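Long-range contact in baculoviral IAP repeat-containing protein 2 (Homo sapiens, PDB 3M1D), which is an inhibitor-of-apoptosis protein of the TNFR2-TRAF signalling complex, recruited by TRAF2, whose first BIR domain binds a structural zinc ion: residues 49-54 and 74-79. Numbering follows the deposited sequence.
Sequences CFCCGL and PSCSFI. With ZN (zinc ion), chain C.
Zinc joins the end of strand 47-49 and the turn that follows it to the start of helix 77-83, and Cys-76 is the residue of the later segment that binds it. Cys-76 SG, anti to its backbone N (chi1 175°), lies 2.3 Å from the zinc. Cys-76 SG also caps the helix from the N-cap position, taking an almost straight bond from Ile-79 N (3.5 Å), so this thiolate is held by metal and helix start together. From the 49-54 side, Cys-49 SG and Cys-52 SG bind the ion, and His-69 NE2 from helix 65-72 completes the site. Backbone N-H groups also point at these sulfurs: Cys-51 N and Cys-52 N both donate to Cys-49 SG, and Leu-54 N to Cys-52 SG, which probably offsets part of the thiolates' negative charge.

Beside the metal site, Phe-78 packs against Phe-50 and Cys-51. Its ring, CG anti to the backbone N, turns one face to Phe-50, whose CE2-CZ edge comes down on it with CZ 3.5 Å from Phe-78 CD1. The planes meet at 79° in a T-shaped stack, and Arg-15 adds a cation-pi contact to the Phe-50 ring. Cys-51 does not bind zinc; it packs between the metal site and the aromatic pair, Cys-51 CB 3.6 Å from both Cys-76 SG and Phe-78 CB, while its SG takes a weak bond from Phe-78 N.

Two cysteines from a CxxC turn, a histidine from one helix and a cysteine capping the next form the three-cysteine, one-histidine zinc site characteristic of the BIR fold.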
ATOM      1  N   CYS A  49       1.787   5.358   1.501  1.00 19.84           N
ATOM      2  CA  CYS A  49       1.312   5.681   0.157  1.00 22.15           C
ATOM      3  C   CYS A  49       2.294   6.601  -0.547  1.00 24.00           C
ATOM      4  O   CYS A  49       2.733   7.607   0.019  1.00 24.62           O
ATOM      5  CB  CYS A  49      -0.066   6.340   0.185  1.00 22.23           C
ATOM      6  SG  CYS A  49      -0.649   6.793  -1.472  1.00 22.76           S
ATOM      7  N   PHE A  50       2.651   6.241  -1.773  1.00 22.69           N
ATOM      8  CA  PHE A  50       3.571   7.037  -2.570  1.00 24.90           C
ATOM      9  C   PHE A  50       2.969   8.398  -2.919  1.00 23.32           C
ATOM     10  O   PHE A  50       3.697   9.348  -3.207  1.00 23.93           O
ATOM     11  CB  PHE A  50       3.980   6.284  -3.850  1.00 18.85           C
ATOM     12  CG  PHE A  50       2.946   6.331  -4.954  1.00 19.02           C
ATOM     13  CD1 PHE A  50       3.275   6.837  -6.202  1.00 21.27           C
ATOM     14  CD2 PHE A  50       1.665   5.842  -4.752  1.00 20.77           C
ATOM     15  CE1 PHE A  50       2.337   6.877  -7.230  1.00 24.40           C
ATOM     16  CE2 PHE A  50       0.726   5.862  -5.772  1.00 21.88           C
ATOM     17  CZ  PHE A  50       1.065   6.396  -7.014  1.00 25.14           C
ATOM     18  N   CYS A  51       1.643   8.498  -2.874  1.00 23.32           N
ATOM     19  CA  CYS A  51       0.968   9.731  -3.271  1.00 25.85           C
ATOM     20  C   CYS A  51       0.705  10.685  -2.115  1.00 26.65           C
ATOM     21  O   CYS A  51       1.010  11.871  -2.208  1.00 24.60           O
ATOM     22  CB  CYS A  51      -0.356   9.435  -3.983  1.00 24.40           C
ATOM     23  SG  CYS A  51      -1.252  10.932  -4.496  1.00 24.43           S
ATOM     24  N   CYS A  52       0.128  10.174  -1.032  1.00 21.52           N
ATOM     25  CA  CYS A  52      -0.288  11.042   0.067  1.00 21.50           C
ATOM     26  C   CYS A  52       0.494  10.822   1.356  1.00 20.47           C
ATOM     27  O   CYS A  52       0.346  11.588   2.298  1.00 21.12           O
ATOM     28  CB  CYS A  52      -1.781  10.883   0.345  1.00 19.25           C
ATOM     29  SG  CYS A  52      -2.254   9.246   1.081  1.00 21.42           S
ATOM     30  N   GLY A  53       1.317   9.782   1.409  1.00 21.09           N
ATOM     31  CA  GLY A  53       2.104   9.538   2.613  1.00 22.94           C
ATOM     32  C   GLY A  53       1.338   8.888   3.768  1.00 24.41           C
ATOM     33  O   GLY A  53       1.867   8.759   4.868  1.00 21.31           O
ATOM     34  N   LEU A  54       0.095   8.468   3.544  1.00 21.63           N
ATOM     35  CA  LEU A  54      -0.623   7.729   4.589  1.00 23.15           C
ATOM     36  C   LEU A  54       0.193   6.502   5.015  1.00 21.74           C
ATOM     37  O   LEU A  54       0.688   5.767   4.166  1.00 20.92           O
ATOM     38  CB  LEU A  54      -2.002   7.290   4.093  1.00 21.84           C
ATOM     39  CG  LEU A  54      -2.834   6.384   4.998  1.00 20.92           C
ATOM     40  CD1 LEU A  54      -3.356   7.155   6.210  1.00 23.85           C
ATOM     41  CD2 LEU A  54      -3.987   5.813   4.186  1.00 19.11           C
ATOM     42  N   PRO A  74      -9.201   9.996   2.013  1.00 24.80           N
ATOM     43  CA  PRO A  74      -9.964  10.068   0.762  1.00 27.32           C
ATOM     44  C   PRO A  74      -9.433  11.121  -0.213  1.00 28.24           C
ATOM     45  O   PRO A  74      -9.727  11.028  -1.408  1.00 29.32           O
ATOM     46  CB  PRO A  74     -11.374  10.485   1.217  1.00 28.37           C
ATOM     47  CG  PRO A  74     -11.364  10.490   2.706  1.00 28.55           C
ATOM     48  CD  PRO A  74      -9.954  10.527   3.165  1.00 27.14           C
ATOM     49  N   SER A  75      -8.672  12.104   0.273  1.00 26.47           N
ATOM     50  CA  SER A  75      -8.248  13.217  -0.584  1.00 26.80           C
ATOM     51  C   SER A  75      -7.038  12.877  -1.453  1.00 30.49           C
ATOM     52  O   SER A  75      -6.645  13.656  -2.321  1.00 28.99           O
ATOM     53  CB  SER A  75      -7.993  14.485   0.233  1.00 31.71           C
ATOM     54  OG  SER A  75      -6.886  14.333   1.100  1.00 29.12           O
ATOM     55  N   CYS A  76      -6.466  11.699  -1.223  1.00 30.24           N
ATOM     56  CA  CYS A  76      -5.376  11.195  -2.057  1.00 29.40           C
ATOM     57  C   CYS A  76      -5.824  11.060  -3.504  1.00 28.90           C
ATOM     58  O   CYS A  76      -6.735  10.284  -3.800  1.00 26.83           O
ATOM     59  CB  CYS A  76      -4.907   9.830  -1.542  1.00 21.94           C
ATOM     60  SG  CYS A  76      -3.651   9.041  -2.572  1.00 22.38           S
ATOM     61  N   SER A  77      -5.182  11.803  -4.405  1.00 27.51           N
ATOM     62  CA  SER A  77      -5.528  11.748  -5.825  1.00 29.83           C
ATOM     63  C   SER A  77      -5.369  10.342  -6.387  1.00 30.42           C
ATOM     64  O   SER A  77      -6.153   9.912  -7.232  1.00 29.47           O
ATOM     65  CB  SER A  77      -4.658  12.707  -6.649  1.00 30.45           C
ATOM     66  OG  SER A  77      -4.854  14.042  -6.247  1.00 35.87           O
ATOM     67  N   PHE A  78      -4.338   9.626  -5.951  1.00 24.59           N
ATOM     68  CA  PHE A  78      -4.145   8.285  -6.469  1.00 23.96           C
ATOM     69  C   PHE A  78      -5.332   7.387  -6.104  1.00 27.40           C
ATOM     70  O   PHE A  78      -5.963   6.797  -6.981  1.00 26.13           O
ATOM     71  CB  PHE A  78      -2.842   7.656  -5.972  1.00 25.95           C
ATOM     72  CG  PHE A  78      -2.721   6.200  -6.312  1.00 26.13           C
ATOM     73  CD1 PHE A  78      -2.295   5.802  -7.571  1.00 25.30           C
ATOM     74  CD2 PHE A  78      -3.068   5.227  -5.389  1.00 26.87           C
ATOM     75  CE1 PHE A  78      -2.194   4.453  -7.901  1.00 25.36           C
ATOM     76  CE2 PHE A  78      -2.971   3.877  -5.713  1.00 25.13           C
ATOM     77  CZ  PHE A  78      -2.536   3.493  -6.972  1.00 26.54           C
ATOM     78  N   ILE A  79      -5.636   7.279  -4.814  1.00 25.80           N
ATOM     79  CA  ILE A  79      -6.727   6.406  -4.391  1.00 23.55           C
ATOM     80  C   ILE A  79      -8.062   6.809  -5.044  1.00 33.49           C
ATOM     81  O   ILE A  79      -8.885   5.945  -5.330  1.00 30.63           O
ATOM     82  CB  ILE A  79      -6.863   6.289  -2.844  1.00 25.56           C
ATOM     83  CG1 ILE A  79      -7.483   4.936  -2.465  1.00 24.31           C
ATOM     84  CG2 ILE A  79      -7.693   7.425  -2.267  1.00 26.18           C
ATOM     85  CD1 ILE A  79      -6.672   3.721  -2.941  1.00 25.11           C
TER
HETATM   86 ZN    ZN C1000      -2.597   7.924  -0.802  1.00 23.90          ZN